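Local atomic coordinates of type III secretion system effector protein ExoU (Pseudomonas fluorescens, PDB entry 4QMK), a protein that is delivered by type III secretion and probably hydrolyses phospholipids as a patatin-like phospholipase, with a phosphatidylinositol 4,5-bisphosphate-binding domain that places it at the plasma membrane. Residues V163-Q168 with L257-A262; A225-L230 with N263-M268; L243-T248 with L275-L280. One frame throughout, in Å; residues are numbered along the deposited sequence.

Interaction 1. Residues V163-Q168 with L257-A262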
loop_
_atom_site.group_PDB
_atom_site.type_symbol
_atom_site.label_atom_id
_atom_site.label_comp_id
_atom_site.label_asym_id
_atom_site.label_seq_id
_atom_site.Cartn_x
_atom_site.Cartn_y
_atom_site.Cartn_z
ATOM N N VAL A 163 -6.301 -11.180 7.548
ATOM C CA VAL A 163 -5.508 -10.002 7.334
ATOM C C VAL A 163 -4.732 -9.793 8.646
ATOM O O VAL A 163 -4.915 -10.506 9.660
ATOM C CB VAL A 163 -6.377 -8.723 7.036
ATOM C CG1 VAL A 163 -7.307 -8.938 5.842
ATOM C CG2 VAL A 163 -7.168 -8.254 8.278
ATOM N N GLY A 164 -3.917 -8.758 8.634
ATOM C CA GLY A 164 -3.058 -8.443 9.761
ATOM C C GLY A 164 -3.727 -7.883 10.999
ATOM O O GLY A 164 -3.423 -8.315 12.084
ATOM N N ASN A 165 -4.621 -6.912 10.826
ATOM C CA ASN A 165 -5.285 -6.196 11.937
ATOM C C ASN A 165 -6.386 -5.323 11.357
ATOM O O ASN A 165 -6.302 -4.874 10.231
ATOM C CB ASN A 165 -4.296 -5.315 12.719
ATOM C CG ASN A 165 -4.949 -4.604 13.965
ATOM O OD1 ASN A 165 -5.356 -3.417 13.901
ATOM N ND2 ASN A 165 -4.996 -5.304 15.084
ATOM N N ILE A 166 -7.441 -5.120 12.103
ATOM C CA ILE A 166 -8.507 -4.254 11.639
ATOM C C ILE A 166 -7.997 -2.839 11.314
ATOM O O ILE A 166 -8.593 -2.144 10.522
ATOM C CB ILE A 166 -9.664 -4.239 12.628
ATOM C CG1 ILE A 166 -10.872 -3.610 12.011
ATOM C CG2 ILE A 166 -9.319 -3.523 13.900
ATOM C CD1 ILE A 166 -12.084 -3.991 12.827
ATOM N N SER A 167 -6.863 -2.432 11.868
ATOM C CA SER A 167 -6.224 -1.203 11.397
ATOM C C SER A 167 -6.041 -1.137 9.880
ATOM O O SER A 167 -6.123 -0.072 9.274
ATOM C CB SER A 167 -4.845 -1.055 12.018
ATOM O OG SER A 167 -4.011 -2.185 11.824
ATOM N N GLN A 168 -5.782 -2.264 9.250
ATOM C CA GLN A 168 -5.587 -2.276 7.801
ATOM C C GLN A 168 -6.837 -1.895 7.026
ATOM O O GLN A 168 -6.785 -1.151 6.049
ATOM C CB GLN A 168 -4.970 -3.597 7.382
ATOM C CG GLN A 168 -3.494 -3.600 7.763
ATOM C CD GLN A 168 -2.878 -4.959 7.855
ATOM O OE1 GLN A 168 -3.560 -5.961 8.020
ATOM N NE2 GLN A 168 -1.576 -4.996 7.795
ATOM N N LEU A 257 -8.502 -5.452 19.373
ATOM C CA LEU A 257 -7.330 -4.639 19.509
ATOM C C LEU A 257 -7.025 -4.021 18.162
ATOM O O LEU A 257 -6.821 -4.729 17.172
ATOM C CB LEU A 257 -6.079 -5.421 19.830
ATOM C CG LEU A 257 -5.500 -5.738 21.191
ATOM C CD1 LEU A 257 -5.717 -4.547 22.103
ATOM C CD2 LEU A 257 -6.007 -7.007 21.813
ATOM N N VAL A 258 -6.974 -2.706 18.127
ATOM C CA VAL A 258 -6.585 -2.006 16.933
ATOM C C VAL A 258 -5.125 -1.596 17.127
ATOM O O VAL A 258 -4.749 -1.156 18.207
ATOM C CB VAL A 258 -7.462 -0.795 16.749
ATOM C CG1 VAL A 258 -7.095 -0.031 15.507
ATOM C CG2 VAL A 258 -8.896 -1.229 16.699
ATOM N N VAL A 259 -4.291 -1.765 16.114
ATOM C CA VAL A 259 -2.847 -1.430 16.243
ATOM C C VAL A 259 -2.279 -0.757 14.994
ATOM O O VAL A 259 -2.323 -1.308 13.890
ATOM C CB VAL A 259 -2.022 -2.715 16.513
ATOM C CG1 VAL A 259 -0.534 -2.409 16.627
ATOM C CG2 VAL A 259 -2.545 -3.428 17.752
ATOM N N PHE A 260 -1.787 0.443 15.170
ATOM C CA PHE A 260 -1.142 1.160 14.103
ATOM C C PHE A 260 0.337 1.231 14.448
ATOM O O PHE A 260 0.678 1.536 15.571
ATOM C CB PHE A 260 -1.674 2.570 14.042
ATOM C CG PHE A 260 -3.150 2.676 13.762
ATOM C CD1 PHE A 260 -3.629 2.541 12.474
ATOM C CD2 PHE A 260 -4.005 2.980 14.742
ATOM C CE1 PHE A 260 -4.978 2.612 12.203
ATOM C CE2 PHE A 260 -5.363 3.074 14.499
ATOM C CZ PHE A 260 -5.848 2.880 13.226
ATOM N N ASN A 261 1.200 0.964 13.495
ATOM C CA ASN A 261 2.651 1.073 13.653
ATOM C C ASN A 261 3.371 0.866 12.293
ATOM O O ASN A 261 2.717 0.659 11.259
ATOM C CB ASN A 261 3.154 0.070 14.680
ATOM C CG ASN A 261 2.913 -1.404 14.269
ATOM O OD1 ASN A 261 2.773 -1.754 13.078
ATOM N ND2 ASN A 261 2.847 -2.256 15.265
ATOM N N ALA A 262 4.696 0.882 12.283
ATOM C CA ALA A 262 5.419 0.820 11.003
ATOM C C ALA A 262 5.266 -0.508 10.281
ATOM O O ALA A 262 5.363 -0.569 9.051
ATOM C CB ALA A 262 6.876 1.141 11.191
HETATM O O HOH W 1 -8.246 -6.305 14.978
#
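A capping box at the start of helix 166-173 in the patatin-like phospholipase region sets Asn165 against Leu257 and Val259 of strand 254-260, one of the two edge strands of the mixed sheet within this chain. The Asn165 carboxamide reaches the strand with both ends, bracketing Val258. ND2 donates to Leu257 O at 2.8 Å, and OD1 accepts from Val259 N at 3.0 Å. CG lies anti to the backbone N (chi1 -177°), beside the carbonyl carbon, and the amide it bears meets both the strand and Ser167 N. OD1 takes the capping bond from Ser167 N at 2.7 Å; the two N-H groups come from opposite faces of the amide plane, so this buried oxygen is gripped by helix and strand at once. In return, Asn165 N makes a weak bond to Gln168 OE1, which completes the box. A water accepts from Ile166 N and donates to Leu257 O, giving that carbonyl a second donor. The apolar part is small: Ile166 CG2 meets Val258 CG2 at 3.6 Å, and Ser167 CB lies obliquely to the Phe260 ring, 3.7 Å from CE1. Arg578 and Glu579 of helix 555-585 also pack on the Asn165 side chain. The Ser167 hydroxyl has two acceptors for its single proton: OG is 2.8 Å from Val259 O and equally far from Asn165 OD1.

Interaction 2. Residues A225-L230 with N263-M268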
loop_
_atom_site.group_PDB
_atom_site.type_symbol
_atom_site.label_atom_id
_atom_site.label_comp_id
_atom_site.label_asym_id
_atom_site.label_seq_id
_atom_site.Cartn_x
_atom_site.Cartn_y
_atom_site.Cartn_z
ATOM N N ALA A 225 3.585 13.352 9.046
ATOM C CA ALA A 225 4.468 12.218 9.303
ATOM C C ALA A 225 3.688 10.889 9.363
ATOM O O ALA A 225 2.555 10.836 9.869
ATOM C CB ALA A 225 5.215 12.418 10.605
ATOM N N THR A 226 4.297 9.843 8.815
ATOM C CA THR A 226 3.746 8.507 8.907
ATOM C C THR A 226 4.586 7.705 9.863
ATOM O O THR A 226 5.654 8.145 10.286
ATOM C CB THR A 226 3.752 7.776 7.574
ATOM O OG1 THR A 226 5.088 7.759 7.041
ATOM C CG2 THR A 226 2.801 8.439 6.598
ATOM N N PHE A 227 4.111 6.513 10.189
ATOM C CA PHE A 227 4.828 5.607 11.055
ATOM C C PHE A 227 6.147 5.195 10.429
ATOM O O PHE A 227 7.122 5.041 11.127
ATOM C CB PHE A 227 3.987 4.340 11.332
ATOM C CG PHE A 227 2.750 4.594 12.158
ATOM C CD1 PHE A 227 2.801 4.590 13.498
ATOM C CD2 PHE A 227 1.563 4.831 11.570
ATOM C CE1 PHE A 227 1.680 4.840 14.269
ATOM C CE2 PHE A 227 0.418 5.080 12.335
ATOM C CZ PHE A 227 0.481 5.070 13.674
ATOM N N ARG A 228 6.177 5.035 9.111
ATOM C CA ARG A 228 7.404 4.641 8.431
ATOM C C ARG A 228 8.432 5.741 8.503
ATOM O O ARG A 228 9.617 5.447 8.537
ATOM C CB ARG A 228 7.208 4.249 6.942
ATOM C CG ARG A 228 8.397 3.422 6.399
ATOM C CD ARG A 228 8.555 3.417 4.871
ATOM N NE ARG A 228 7.437 2.802 4.135
ATOM C CZ ARG A 228 7.213 1.481 4.037
ATOM N NH1 ARG A 228 7.989 0.601 4.669
ATOM N NH2 ARG A 228 6.178 1.034 3.333
ATOM N N ASP A 229 8.000 7.001 8.457
ATOM C CA ASP A 229 8.938 8.095 8.545
ATOM C C ASP A 229 9.611 8.046 9.863
ATOM O O ASP A 229 10.823 8.229 9.954
ATOM C CB ASP A 229 8.241 9.456 8.437
ATOM C CG ASP A 229 7.747 9.744 7.064
ATOM O OD1 ASP A 229 8.348 9.213 6.094
ATOM O OD2 ASP A 229 6.741 10.484 6.944
ATOM N N LEU A 230 8.808 7.882 10.906
ATOM C CA LEU A 230 9.334 7.828 12.251
ATOM C C LEU A 230 10.385 6.730 12.394
ATOM O O LEU A 230 11.482 6.999 12.823
ATOM C CB LEU A 230 8.192 7.676 13.267
ATOM C CG LEU A 230 7.370 8.948 13.551
ATOM C CD1 LEU A 230 6.368 8.705 14.660
ATOM C CD2 LEU A 230 8.251 10.091 13.968
ATOM N N ASN A 263 5.010 -1.566 11.029
ATOM C CA ASN A 263 4.871 -2.875 10.423
ATOM C C ASN A 263 3.495 -3.144 9.774
ATOM O O ASN A 263 3.431 -3.666 8.656
ATOM C CB ASN A 263 5.280 -3.947 11.434
ATOM C CG ASN A 263 6.795 -3.952 11.695
ATOM O OD1 ASN A 263 7.547 -3.103 11.171
ATOM N ND2 ASN A 263 7.250 -4.900 12.510
ATOM N N LEU A 264 2.402 -2.741 10.418
ATOM C CA LEU A 264 1.057 -2.976 9.857
ATOM C C LEU A 264 0.524 -1.867 8.965
ATOM O O LEU A 264 -0.276 -2.128 8.047
ATOM C CB LEU A 264 0.056 -3.150 10.998
ATOM C CG LEU A 264 0.092 -4.403 11.865
ATOM C CD1 LEU A 264 -0.394 -4.108 13.277
ATOM C CD2 LEU A 264 -0.748 -5.493 11.216
ATOM N N THR A 265 0.907 -0.620 9.275
ATOM C CA THR A 265 0.331 0.582 8.628
ATOM C C THR A 265 1.431 1.630 8.414
ATOM O O THR A 265 1.287 2.782 8.809
ATOM C CB THR A 265 -0.768 1.192 9.514
ATOM O OG1 THR A 265 -0.197 1.745 10.728
ATOM C CG2 THR A 265 -1.741 0.142 9.900
ATOM N N PRO A 266 2.508 1.229 7.719
ATOM C CA PRO A 266 3.649 2.071 7.511
ATOM C C PRO A 266 3.331 3.433 6.933
ATOM O O PRO A 266 3.883 4.441 7.402
ATOM C CB PRO A 266 4.504 1.276 6.535
ATOM C CG PRO A 266 3.575 0.346 5.840
ATOM C CD PRO A 266 2.573 -0.000 6.896
ATOM N N ASP A 267 2.471 3.485 5.921
ATOM C CA ASP A 267 2.204 4.737 5.237
ATOM C C ASP A 267 1.043 5.542 5.837
ATOM O O ASP A 267 0.534 6.462 5.219
ATOM C CB ASP A 267 1.955 4.459 3.761
ATOM C CG ASP A 267 3.149 3.764 3.073
ATOM O OD1 ASP A 267 4.340 4.004 3.454
ATOM O OD2 ASP A 267 2.875 2.978 2.123
ATOM N N MET A 268 0.621 5.217 7.036
ATOM C CA MET A 268 -0.480 5.947 7.607
ATOM C C MET A 268 -0.040 7.145 8.394
ATOM O O MET A 268 0.953 7.087 9.096
ATOM C CB MET A 268 -1.284 5.083 8.555
ATOM C CG MET A 268 -2.623 5.735 8.809
ATOM S SD MET A 268 -3.500 4.854 10.006
ATOM C CE MET A 268 -5.140 5.560 9.828
HETATM O O HOH W 2 5.071 6.379 4.579
#
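Chi1 55° puts Thr226 OG1 at the start of helix 227-236, between its backbone N and carbonyl carbon, and leaves CG2 by Asp267 O; chi1 -162° sets Arg228 CG anti to its backbone N. This capped helix start docks on the type I beta turn Thr265-Met268, in the loop joining strand 254-260 to helix 270-278. Thr226 and Asp229 form a capping box: Asp229 OD2 takes Thr226 N from above the carboxylate plane, while the return bond from Asp229 N to Thr226 OG1 is weak. Arg228 N donates to Pro266 O at 2.9 Å, on a lone pair in the carbonyl plane; the bond from Phe227 N to Met268 O is weak, and Thr226 CA adds a C-H...O contact of 3.1 Å to Met268 O. Thr265 O and Met268 O both approach the Phe227 ring obliquely, near CD2, and the ring also packs on Phe260. The Arg228 chain bends at chi3, and its guanidinium lies with Pro266 CB 3.6 Å above the plane, over its centre. At its edge, Asp267 OD1 makes a weak salt bridge to NE at 3.4 Å, the planes 58° apart. A water 2.8 Å from Thr226 OG1 donates to Asp267 OD1 at 2.7 Å.

Interaction 3. Residues L243-T248 with L275-L280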
loop_
_atom_site.group_PDB
_atom_site.type_symbol
_atom_site.label_atom_id
_atom_site.label_comp_id
_atom_site.label_asym_id
_atom_site.label_seq_id
_atom_site.Cartn_x
_atom_site.Cartn_y
_atom_site.Cartn_z
ATOM N N LEU A 243 6.853 4.626 16.770
ATOM C CA LEU A 243 5.580 4.857 17.445
ATOM C C LEU A 243 4.618 3.728 17.221
ATOM O O LEU A 243 4.512 3.236 16.094
ATOM C CB LEU A 243 4.965 6.146 16.925
ATOM C CG LEU A 243 3.540 6.515 17.383
ATOM C CD1 LEU A 243 3.524 6.812 18.868
ATOM C CD2 LEU A 243 3.067 7.725 16.623
ATOM N N ASN A 244 3.935 3.327 18.301
ATOM C CA ASN A 244 2.795 2.432 18.250
ATOM C C ASN A 244 1.624 3.145 18.818
ATOM O O ASN A 244 1.648 3.581 19.954
ATOM C CB ASN A 244 2.967 1.257 19.183
ATOM C CG ASN A 244 3.850 0.255 18.639
ATOM O OD1 ASN A 244 3.469 -0.495 17.787
ATOM N ND2 ASN A 244 5.054 0.253 19.090
ATOM N N ILE A 245 0.553 3.180 18.074
ATOM C CA ILE A 245 -0.672 3.672 18.569
ATOM C C ILE A 245 -1.627 2.472 18.654
ATOM O O ILE A 245 -1.773 1.687 17.709
ATOM C CB ILE A 245 -1.191 4.764 17.674
ATOM C CG1 ILE A 245 -0.287 5.935 17.847
ATOM C CG2 ILE A 245 -2.629 5.130 18.058
ATOM C CD1 ILE A 245 -0.826 7.224 17.250
ATOM N N THR A 246 -2.277 2.343 19.791
ATOM C CA THR A 246 -3.088 1.178 20.077
ATOM C C THR A 246 -4.414 1.515 20.667
ATOM O O THR A 246 -4.603 2.581 21.210
ATOM C CB THR A 246 -2.321 0.316 21.082
ATOM O OG1 THR A 246 -1.104 -0.104 20.452
ATOM C CG2 THR A 246 -3.092 -0.902 21.460
ATOM N N GLY A 247 -5.350 0.603 20.571
ATOM C CA GLY A 247 -6.616 0.801 21.243
ATOM C C GLY A 247 -7.563 -0.326 21.125
ATOM O O GLY A 247 -7.371 -1.216 20.310
ATOM N N THR A 248 -8.624 -0.260 21.889
ATOM C CA THR A 248 -9.570 -1.347 21.894
ATOM C C THR A 248 -10.966 -0.865 21.659
ATOM O O THR A 248 -11.457 -0.047 22.397
ATOM C CB THR A 248 -9.533 -2.035 23.247
ATOM O OG1 THR A 248 -8.178 -2.438 23.513
ATOM C CG2 THR A 248 -10.462 -3.234 23.262
ATOM N N LEU A 275 -6.343 9.957 16.210
ATOM C CA LEU A 275 -7.719 10.347 16.307
ATOM C C LEU A 275 -8.579 9.090 16.418
ATOM O O LEU A 275 -9.512 9.034 17.234
ATOM C CB LEU A 275 -8.124 11.144 15.072
ATOM C CG LEU A 275 -9.616 11.473 14.911
ATOM C CD1 LEU A 275 -10.032 12.564 15.895
ATOM C CD2 LEU A 275 -9.843 11.965 13.487
ATOM N N ILE A 276 -8.278 8.112 15.552
ATOM C CA ILE A 276 -9.040 6.861 15.476
ATOM C C ILE A 276 -8.913 6.182 16.819
ATOM O O ILE A 276 -9.890 5.716 17.428
ATOM C CB ILE A 276 -8.430 5.868 14.462
ATOM C CG1 ILE A 276 -8.201 6.511 13.095
ATOM C CG2 ILE A 276 -9.273 4.586 14.385
ATOM C CD1 ILE A 276 -9.245 6.262 12.079
ATOM N N SER A 277 -7.685 6.144 17.279
ATOM C CA SER A 277 -7.398 5.487 18.504
ATOM C C SER A 277 -8.237 6.024 19.609
ATOM O O SER A 277 -8.824 5.283 20.358
ATOM C CB SER A 277 -5.926 5.642 18.820
ATOM O OG SER A 277 -5.642 5.130 20.085
ATOM N N GLY A 278 -8.319 7.338 19.701
ATOM C CA GLY A 278 -9.060 7.957 20.770
ATOM C C GLY A 278 -10.569 7.817 20.679
ATOM O O GLY A 278 -11.245 7.930 21.671
ATOM N N ALA A 279 -11.099 7.579 19.491
ATOM C CA ALA A 279 -12.533 7.502 19.301
ATOM C C ALA A 279 -13.071 6.137 19.189
ATOM O O ALA A 279 -14.147 5.987 18.619
ATOM C CB ALA A 279 -12.875 8.138 17.990
ATOM N N LEU A 280 -12.343 5.097 19.564
ATOM C CA LEU A 280 -12.918 3.745 19.304
ATOM C C LEU A 280 -14.316 3.501 19.949
ATOM O O LEU A 280 -14.598 3.969 21.062
ATOM C CB LEU A 280 -11.913 2.671 19.632
ATOM C CG LEU A 280 -10.776 2.806 18.656
ATOM C CD1 LEU A 280 -9.547 2.153 19.179
ATOM C CD2 LEU A 280 -11.179 2.187 17.361
HETATM O O HOH W 3 -13.513 2.698 22.835
#
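Ser277, on helix 270-278, touches Ile245 and Thr246 of strand 242-251 where this helix packs on the central mixed sheet of the patatin-like alpha/beta fold. Its CB sits against Ile245 CG2 at 3.4 Å, a close methyl-to-methylene contact. OG continues anti to the backbone N (chi1 174°); it passes 3.6 Å from Ile245 CG2 and comes to 3.0 Å from Thr246 O. That oxygen is not the sole acceptor, since Ser104 O also lies within bonding reach of OG, and one proton cannot serve both fully. Ser104 is the central residue of a GxSxG pattern and probably the nucleophile, as in other patatin-like enzymes, so Ser277 may link the helix to the backbone of the presumed nucleophile elbow. Ile245 is further covered by Ala273 and Ala274 of the same helix and by Ala107 of helix 107-114. Past the helix end, where Ala279 leaves helical geometry, the chain brings Leu280 back over the strand. Leu280 CB lies 3.9 Å from Thr248 O. At Gly247 the strand carries no side chain, and the tip of Leu280 rests directly on the peptide: CD1 is 3.7 Å from both Gly247 C and Thr248 N.

In the fold
All three contacts gather around the antiparallel pair 242-251 and 254-260. The pair itself joins interactions 1 and 3, whose centres are about 10 Å apart, through Val258 N to Gly247 O at 2.7 Å and Phe260 N to Ile245 O at 2.8 Å. Phe260 also joins interaction 1 to interaction 2: its CB is 3.3 Å from Phe227 CZ and its CD1 3.4 Å from Met268 SD. Gln168 NE2 probably bonds to Leu264 O, a further, polar tie between them. Interactions 2 and 3 meet where Phe227 CD1 packs on Leu243 O. Interaction 3 borders the presumed nucleophile elbow at Ser104 directly, whereas 163-168 grips the far, outer strand of the pair.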